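Local atomic coordinates of putative rubredoxin reductase (Rhodopseudomonas palustris, PDB entry 3FG2), a protein that uses FAD to pass electrons from NADH to a ferredoxin, probably the one that serves the cytochrome P450 CYP199A2. Residues D373-K379 / L399-A404; L113-A118 / A207-A212. One frame throughout, in Å; residues are numbered along the deposited sequence.

Contact 1 of 2, residues D373-K379 / L399-A404; sequences DHVFGRK and LKKAAA
Residues 373-379 form an alpha-helical segment, and residues 399-403 make a short helix that runs beside it in nearly the same direction: the axes of the two segments approach to 9.9 Å at an angle of 11°. The register is set by Phe376 and Ala403, whose CA atoms lie 6.4 Å apart, a closeness that the small alanine permits. Phe376 (chi1 t, chi2 68°) offers a broad flat apolar ring that fills the gap between the helices. Leu399 (chi1 m, chi2 t) places CD2 over one ring face, 3.8 Å from the centroid and 3° off the normal, a CH-pi contact; the methyls of Ala402 (CB to Phe376 CE1 3.9 Å) and Ala403 (CB to Phe376 CD1 3.8 Å) meet the ring obliquely. Asp373 OD1 lies 3.1 Å from Leu399 CD1, while OD2 hydrogen-bonds with Ser353 OG and forms a salt bridge with Arg370 NH1. At the other end, Lys379 (chi1 t, chi2 p, chi3 t, chi4 m) reaches across, and NZ donates a hydrogen bond to Ala403 O at 2.5 Å and forms a long salt bridge to Ala404 OXT at 3.9 Å. A lysine suits this exposed edge, where its charge meets the carbonyl of Ala403 and the C-terminal carboxylate. This parallel helix pair, with an apolar centre and a polar end, packs the C-terminal helix against helix 371-380 in the reductase C-terminal domain.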
ATOM      1  N   ASP A 373      -8.096   9.174  18.985  1.00 17.72           N
ATOM      2  CA  ASP A 373      -8.227   7.747  19.255  1.00 18.19           C
ATOM      3  C   ASP A 373      -7.072   6.973  18.613  1.00 17.95           C
ATOM      4  O   ASP A 373      -6.606   5.968  19.153  1.00 15.90           O
ATOM      5  CB  ASP A 373      -9.579   7.225  18.745  1.00 16.64           C
ATOM      6  CG  ASP A 373     -10.754   7.701  19.601  1.00 17.04           C
ATOM      7  OD1 ASP A 373     -10.515   8.362  20.630  1.00 15.63           O
ATOM      8  OD2 ASP A 373     -11.922   7.413  19.255  1.00 17.00           O
ATOM      9  N   HIS A 374      -6.605   7.455  17.467  1.00 18.82           N
ATOM     10  CA  HIS A 374      -5.501   6.814  16.762  1.00 18.51           C
ATOM     11  C   HIS A 374      -4.204   6.927  17.562  1.00 20.62           C
ATOM     12  O   HIS A 374      -3.425   5.972  17.645  1.00 21.41           O
ATOM     13  CB  HIS A 374      -5.311   7.452  15.382  1.00 17.75           C
ATOM     14  CG  HIS A 374      -4.262   6.784  14.549  1.00 15.77           C
ATOM     15  ND1 HIS A 374      -4.383   5.485  14.103  1.00 14.88           N
ATOM     16  CD2 HIS A 374      -3.062   7.227  14.102  1.00 17.11           C
ATOM     17  CE1 HIS A 374      -3.303   5.156  13.419  1.00 14.92           C
ATOM     18  NE2 HIS A 374      -2.486   6.194  13.403  1.00 17.46           N
ATOM     19  N   VAL A 375      -3.970   8.098  18.146  1.00 21.03           N
ATOM     20  CA  VAL A 375      -2.762   8.313  18.942  1.00 22.64           C
ATOM     21  C   VAL A 375      -2.809   7.405  20.166  1.00 21.97           C
ATOM     22  O   VAL A 375      -1.783   6.918  20.627  1.00 22.72           O
ATOM     23  CB  VAL A 375      -2.642   9.793  19.390  1.00 23.49           C
ATOM     24  CG1 VAL A 375      -1.529   9.952  20.415  1.00 22.44           C
ATOM     25  CG2 VAL A 375      -2.365  10.665  18.177  1.00 21.92           C
ATOM     26  N   PHE A 376      -4.014   7.180  20.679  1.00 21.97           N
ATOM     27  CA  PHE A 376      -4.213   6.312  21.833  1.00 22.14           C
ATOM     28  C   PHE A 376      -3.768   4.893  21.486  1.00 21.35           C
ATOM     29  O   PHE A 376      -3.029   4.260  22.238  1.00 21.48           O
ATOM     30  CB  PHE A 376      -5.687   6.291  22.243  1.00 21.37           C
ATOM     31  CG  PHE A 376      -5.996   5.288  23.314  1.00 21.95           C
ATOM     32  CD1 PHE A 376      -5.506   5.458  24.605  1.00 23.05           C
ATOM     33  CD2 PHE A 376      -6.749   4.158  23.028  1.00 22.08           C
ATOM     34  CE1 PHE A 376      -5.763   4.514  25.595  1.00 22.46           C
ATOM     35  CE2 PHE A 376      -7.011   3.211  24.008  1.00 22.83           C
ATOM     36  CZ  PHE A 376      -6.515   3.390  25.298  1.00 22.53           C
ATOM     37  N   GLY A 377      -4.229   4.397  20.343  1.00 19.97           N
ATOM     38  CA  GLY A 377      -3.848   3.065  19.923  1.00 19.17           C
ATOM     39  C   GLY A 377      -2.358   2.943  19.636  1.00 20.09           C
ATOM     40  O   GLY A 377      -1.708   2.000  20.092  1.00 18.51           O
ATOM     41  N   ARG A 378      -1.814   3.902  18.888  1.00 20.38           N
ATOM     42  CA  ARG A 378      -0.394   3.893  18.529  1.00 20.68           C
ATOM     43  C   ARG A 378       0.515   3.809  19.746  1.00 21.57           C
ATOM     44  O   ARG A 378       1.636   3.328  19.654  1.00 23.34           O
ATOM     45  CB  ARG A 378      -0.040   5.141  17.702  1.00 20.00           C
ATOM     46  CG  ARG A 378      -0.647   5.170  16.286  1.00 19.85           C
ATOM     47  CD  ARG A 378       0.215   4.416  15.260  1.00 15.81           C
ATOM     48  NE  ARG A 378       1.449   5.136  14.950  1.00 18.21           N
ATOM     49  CZ  ARG A 378       1.527   6.202  14.154  1.00 16.70           C
ATOM     50  NH1 ARG A 378       0.442   6.684  13.566  1.00 16.76           N
ATOM     51  NH2 ARG A 378       2.692   6.804  13.961  1.00 14.02           N
ATOM     52  N   LYS A 379       0.028   4.271  20.891  1.00 23.64           N
ATOM     53  CA  LYS A 379       0.820   4.242  22.113  1.00 25.41           C
ATOM     54  C   LYS A 379       0.573   2.982  22.946  1.00 25.87           C
ATOM     55  O   LYS A 379       1.511   2.359  23.441  1.00 27.05           O
ATOM     56  CB  LYS A 379       0.512   5.489  22.955  1.00 24.92           C
ATOM     57  CG  LYS A 379       1.015   5.454  24.402  1.00 27.68           C
ATOM     58  CD  LYS A 379       2.536   5.354  24.495  1.00 31.21           C
ATOM     59  CE  LYS A 379       3.014   5.301  25.956  1.00 32.09           C
ATOM     60  NZ  LYS A 379       2.636   6.515  26.746  1.00 30.59           N
ATOM     61  N   LEU A 399      -8.729   8.828  27.683  1.00 36.77           N
ATOM     62  CA  LEU A 399      -7.727   8.070  26.945  1.00 37.24           C
ATOM     63  C   LEU A 399      -6.301   8.558  27.194  1.00 37.24           C
ATOM     64  O   LEU A 399      -5.366   7.760  27.186  1.00 37.10           O
ATOM     65  CB  LEU A 399      -8.039   8.095  25.441  1.00 35.44           C
ATOM     66  CG  LEU A 399      -9.398   7.505  25.017  1.00 36.12           C
ATOM     67  CD1 LEU A 399      -9.575   7.653  23.513  1.00 35.41           C
ATOM     68  CD2 LEU A 399      -9.489   6.039  25.414  1.00 33.39           C
ATOM     69  N   LYS A 400      -6.127   9.858  27.418  1.00 36.55           N
ATOM     70  CA  LYS A 400      -4.789  10.389  27.674  1.00 36.86           C
ATOM     71  C   LYS A 400      -4.221   9.800  28.961  1.00 35.81           C
ATOM     72  O   LYS A 400      -3.079   9.337  28.990  1.00 35.50           O
ATOM     73  CB  LYS A 400      -4.805  11.915  27.797  1.00 37.39           C
ATOM     74  CG  LYS A 400      -5.207  12.660  26.544  1.00 37.80           C
ATOM     75  CD  LYS A 400      -4.993  14.152  26.745  1.00 39.42           C
ATOM     76  CE  LYS A 400      -6.111  14.960  26.126  1.00 41.37           C
ATOM     77  NZ  LYS A 400      -7.422  14.676  26.786  1.00 43.13           N
ATOM     78  N   LYS A 401      -5.013   9.821  30.026  1.00 35.38           N
ATOM     79  CA  LYS A 401      -4.547   9.277  31.290  1.00 37.66           C
ATOM     80  C   LYS A 401      -4.277   7.788  31.144  1.00 36.86           C
ATOM     81  O   LYS A 401      -3.305   7.269  31.688  1.00 36.35           O
ATOM     82  CB  LYS A 401      -5.574   9.494  32.405  1.00 40.06           C
ATOM     83  CG  LYS A 401      -5.106   8.944  33.753  1.00 44.59           C
ATOM     84  CD  LYS A 401      -6.127   9.161  34.859  1.00 47.02           C
ATOM     85  CE  LYS A 401      -5.610   8.630  36.185  1.00 48.12           C
ATOM     86  NZ  LYS A 401      -6.606   8.824  37.277  1.00 52.49           N
ATOM     87  N   ALA A 402      -5.140   7.107  30.400  1.00 35.82           N
ATOM     88  CA  ALA A 402      -4.986   5.676  30.201  1.00 35.80           C
ATOM     89  C   ALA A 402      -3.699   5.326  29.458  1.00 35.73           C
ATOM     90  O   ALA A 402      -3.124   4.260  29.674  1.00 36.59           O
ATOM     91  CB  ALA A 402      -6.186   5.127  29.445  1.00 36.01           C
ATOM     92  N   ALA A 403      -3.238   6.231  28.600  1.00 35.07           N
ATOM     93  CA  ALA A 403      -2.040   5.982  27.809  1.00 35.24           C
ATOM     94  C   ALA A 403      -0.755   6.617  28.335  1.00 35.59           C
ATOM     95  O   ALA A 403       0.309   6.442  27.744  1.00 35.82           O
ATOM     96  CB  ALA A 403      -2.280   6.427  26.373  1.00 33.89           C
ATOM     97  N   ALA A 404      -0.844   7.353  29.437  1.00 36.90           N
ATOM     98  CA  ALA A 404       0.343   8.002  29.992  1.00 37.43           C
ATOM     99  C   ALA A 404       1.369   6.974  30.473  1.00 36.50           C
ATOM    100  O   ALA A 404       0.969   5.826  30.750  1.00 36.09           O
ATOM    101  CB  ALA A 404      -0.057   8.926  31.146  1.00 37.68           C
ATOM    102  OXT ALA A 404       2.558   7.333  30.575  1.00 36.42           O
TER

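Contact 2 of 2, residues L113-A118 / A207-A212; sequences LDVPNA and ATEIAA
A type II beta turn, Val115 to Ala118, lies against edge strand 207-213 of a three-stranded antiparallel sheet in the pyridine nucleotide-disulphide oxidoreductase family region. CA atoms pair Pro116 with Glu209 at 5.0 Å and Asn117 with Ile210 at 5.4 Å. Ile210 (chi1 m, chi2 m), the most covered residue, directs its CA-to-CB bond toward the loop, where its branched apolar side chain packs: CD1 is 4.1 Å from Leu113 CD2 and CG1 3.8 Å from Val115 CG1. Val115, extended at phi/psi -138/151 with chi1 133°, between the usual wells, sets its branched side chain against the strand backbone, CG1 3.3 Å from Glu209 CA and CG2 3.2 Å from Ala207 O. Proline suits the first central turn position, its ring fixing phi near -53°, while Asn117 accepts the second's positive phi, 63°, and places CB 3.9 Å from Ile210 CB. A classic bulge at Thr208 and Glu209 faces Val221. Ile210 N donates the one backbone hydrogen bond, to Pro116 O at 3.1 Å, N-H...O angle 155°.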
ATOM      1  N   LEU A 113      -6.661  -7.349 -14.964  1.00 20.60           N
ATOM      2  CA  LEU A 113      -8.056  -7.768 -14.996  1.00 20.13           C
ATOM      3  C   LEU A 113      -8.116  -8.857 -16.068  1.00 20.84           C
ATOM      4  O   LEU A 113      -7.828  -8.596 -17.237  1.00 20.76           O
ATOM      5  CB  LEU A 113      -8.958  -6.597 -15.388  1.00 19.18           C
ATOM      6  CG  LEU A 113     -10.458  -6.892 -15.400  1.00 18.96           C
ATOM      7  CD1 LEU A 113     -10.934  -7.162 -13.973  1.00 18.80           C
ATOM      8  CD2 LEU A 113     -11.202  -5.718 -15.999  1.00 18.26           C
ATOM      9  N   ASP A 114      -8.479 -10.069 -15.663  1.00 20.67           N
ATOM     10  CA  ASP A 114      -8.548 -11.216 -16.568  1.00 21.82           C
ATOM     11  C   ASP A 114      -9.927 -11.350 -17.219  1.00 21.68           C
ATOM     12  O   ASP A 114     -10.633 -12.339 -17.022  1.00 21.20           O
ATOM     13  CB  ASP A 114      -8.214 -12.483 -15.780  1.00 21.02           C
ATOM     14  CG  ASP A 114      -7.915 -13.674 -16.672  1.00 22.82           C
ATOM     15  OD1 ASP A 114      -7.949 -13.543 -17.917  1.00 20.35           O
ATOM     16  OD2 ASP A 114      -7.639 -14.754 -16.108  1.00 23.86           O
ATOM     17  N   VAL A 115     -10.291 -10.361 -18.026  1.00 22.01           N
ATOM     18  CA  VAL A 115     -11.595 -10.350 -18.669  1.00 21.39           C
ATOM     19  C   VAL A 115     -11.505  -9.901 -20.131  1.00 20.88           C
ATOM     20  O   VAL A 115     -10.609  -9.146 -20.497  1.00 21.46           O
ATOM     21  CB  VAL A 115     -12.530  -9.415 -17.852  1.00 22.08           C
ATOM     22  CG1 VAL A 115     -13.278  -8.464 -18.757  1.00 25.08           C
ATOM     23  CG2 VAL A 115     -13.474 -10.245 -17.008  1.00 21.22           C
ATOM     24  N   PRO A 116     -12.427 -10.372 -20.989  1.00 20.66           N
ATOM     25  CA  PRO A 116     -12.395  -9.975 -22.401  1.00 20.44           C
ATOM     26  C   PRO A 116     -12.355  -8.457 -22.568  1.00 21.69           C
ATOM     27  O   PRO A 116     -13.058  -7.724 -21.857  1.00 20.16           O
ATOM     28  CB  PRO A 116     -13.675 -10.587 -22.956  1.00 19.60           C
ATOM     29  CG  PRO A 116     -13.787 -11.860 -22.173  1.00 19.58           C
ATOM     30  CD  PRO A 116     -13.476 -11.383 -20.756  1.00 20.82           C
ATOM     31  N   ASN A 117     -11.520  -7.995 -23.499  1.00 21.35           N
ATOM     32  CA  ASN A 117     -11.369  -6.565 -23.773  1.00 21.84           C
ATOM     33  C   ASN A 117     -10.824  -5.757 -22.586  1.00 22.03           C
ATOM     34  O   ASN A 117     -10.810  -4.523 -22.621  1.00 21.96           O
ATOM     35  CB  ASN A 117     -12.709  -5.968 -24.228  1.00 22.00           C
ATOM     36  CG  ASN A 117     -12.965  -6.148 -25.722  1.00 21.89           C
ATOM     37  OD1 ASN A 117     -14.050  -5.826 -26.217  1.00 26.03           O
ATOM     38  ND2 ASN A 117     -11.970  -6.650 -26.446  1.00 20.89           N
ATOM     39  N   ALA A 118     -10.360  -6.443 -21.547  1.00 21.02           N
ATOM     40  CA  ALA A 118      -9.831  -5.758 -20.372  1.00 22.78           C
ATOM     41  C   ALA A 118      -8.609  -4.903 -20.685  1.00 23.80           C
ATOM     42  O   ALA A 118      -8.244  -4.021 -19.901  1.00 23.13           O
ATOM     43  CB  ALA A 118      -9.481  -6.766 -19.296  1.00 23.31           C
ATOM     44  N   ALA A 207     -16.597  -8.490 -12.673  1.00 23.64           N
ATOM     45  CA  ALA A 207     -16.633  -8.059 -14.060  1.00 24.72           C
ATOM     46  C   ALA A 207     -16.397  -9.349 -14.854  1.00 24.47           C
ATOM     47  O   ALA A 207     -15.501 -10.126 -14.527  1.00 25.33           O
ATOM     48  CB  ALA A 207     -15.519  -7.056 -14.337  1.00 23.70           C
ATOM     49  N   THR A 208     -17.213  -9.596 -15.873  1.00 23.53           N
ATOM     50  CA  THR A 208     -17.054 -10.796 -16.686  1.00 22.78           C
ATOM     51  C   THR A 208     -16.664 -10.440 -18.112  1.00 24.26           C
ATOM     52  O   THR A 208     -16.293 -11.314 -18.894  1.00 24.01           O
ATOM     53  CB  THR A 208     -18.358 -11.616 -16.754  1.00 21.93           C
ATOM     54  OG1 THR A 208     -19.402 -10.802 -17.300  1.00 20.68           O
ATOM     55  CG2 THR A 208     -18.760 -12.106 -15.368  1.00 22.01           C
ATOM     56  N   GLU A 209     -16.748  -9.152 -18.442  1.00 25.83           N
ATOM     57  CA  GLU A 209     -16.428  -8.672 -19.782  1.00 26.61           C
ATOM     58  C   GLU A 209     -16.495  -7.144 -19.831  1.00 26.50           C
ATOM     59  O   GLU A 209     -17.269  -6.530 -19.098  1.00 27.05           O
ATOM     60  CB  GLU A 209     -17.427  -9.272 -20.788  1.00 24.60           C
ATOM     61  CG  GLU A 209     -17.451  -8.619 -22.163  1.00 30.39           C
ATOM     62  CD  GLU A 209     -18.474  -9.260 -23.113  1.00 33.79           C
ATOM     63  OE1 GLU A 209     -19.655  -9.390 -22.727  1.00 33.59           O
ATOM     64  OE2 GLU A 209     -18.103  -9.627 -24.251  1.00 36.23           O
ATOM     65  N   ILE A 210     -15.665  -6.538 -20.676  1.00 24.67           N
ATOM     66  CA  ILE A 210     -15.674  -5.092 -20.854  1.00 22.98           C
ATOM     67  C   ILE A 210     -16.347  -4.841 -22.197  1.00 25.23           C
ATOM     68  O   ILE A 210     -15.773  -5.140 -23.250  1.00 26.54           O
ATOM     69  CB  ILE A 210     -14.252  -4.493 -20.927  1.00 22.66           C
ATOM     70  CG1 ILE A 210     -13.500  -4.753 -19.616  1.00 19.07           C
ATOM     71  CG2 ILE A 210     -14.341  -2.997 -21.263  1.00 16.40           C
ATOM     72  CD1 ILE A 210     -14.255  -4.329 -18.369  1.00 18.80           C
ATOM     73  N   ALA A 211     -17.564  -4.308 -22.161  1.00 25.97           N
ATOM     74  CA  ALA A 211     -18.308  -4.027 -23.381  1.00 26.88           C
ATOM     75  C   ALA A 211     -17.662  -2.888 -24.163  1.00 28.81           C
ATOM     76  O   ALA A 211     -17.394  -1.807 -23.623  1.00 27.12           O
ATOM     77  CB  ALA A 211     -19.761  -3.679 -23.048  1.00 26.27           C
ATOM     78  N   ALA A 212     -17.405  -3.133 -25.440  1.00 30.13           N
ATOM     79  CA  ALA A 212     -16.799  -2.114 -26.266  1.00 32.95           C
ATOM     80  C   ALA A 212     -17.482  -2.005 -27.619  1.00 35.16           C
ATOM     81  O   ALA A 212     -18.212  -2.900 -28.051  1.00 33.80           O
ATOM     82  CB  ALA A 212     -15.324  -2.400 -26.451  1.00 30.79           C
TER

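In the fold
Both segments of contact 2 come earlier in the chain than either segment of contact 1. The contacts lie on opposite sides of the chain's centre, with their own centres 47 Å apart and their nearest atoms about 31 Å apart, and they share no helix or sheet. Contact 2 belongs to the pyridine nucleotide-disulphide oxidoreductase region, where it ties the loop between strands 108-110 and 123-124 to the edge of the small antiparallel sheet. Contact 1 belongs to the C-terminal domain, where it joins helices 371-380 and 399-403, which follow the five-stranded antiparallel sheet in sequence. Each thus joins elements within a separate peripheral part of this FAD-binding reductase, away from the cofactor-binding residues.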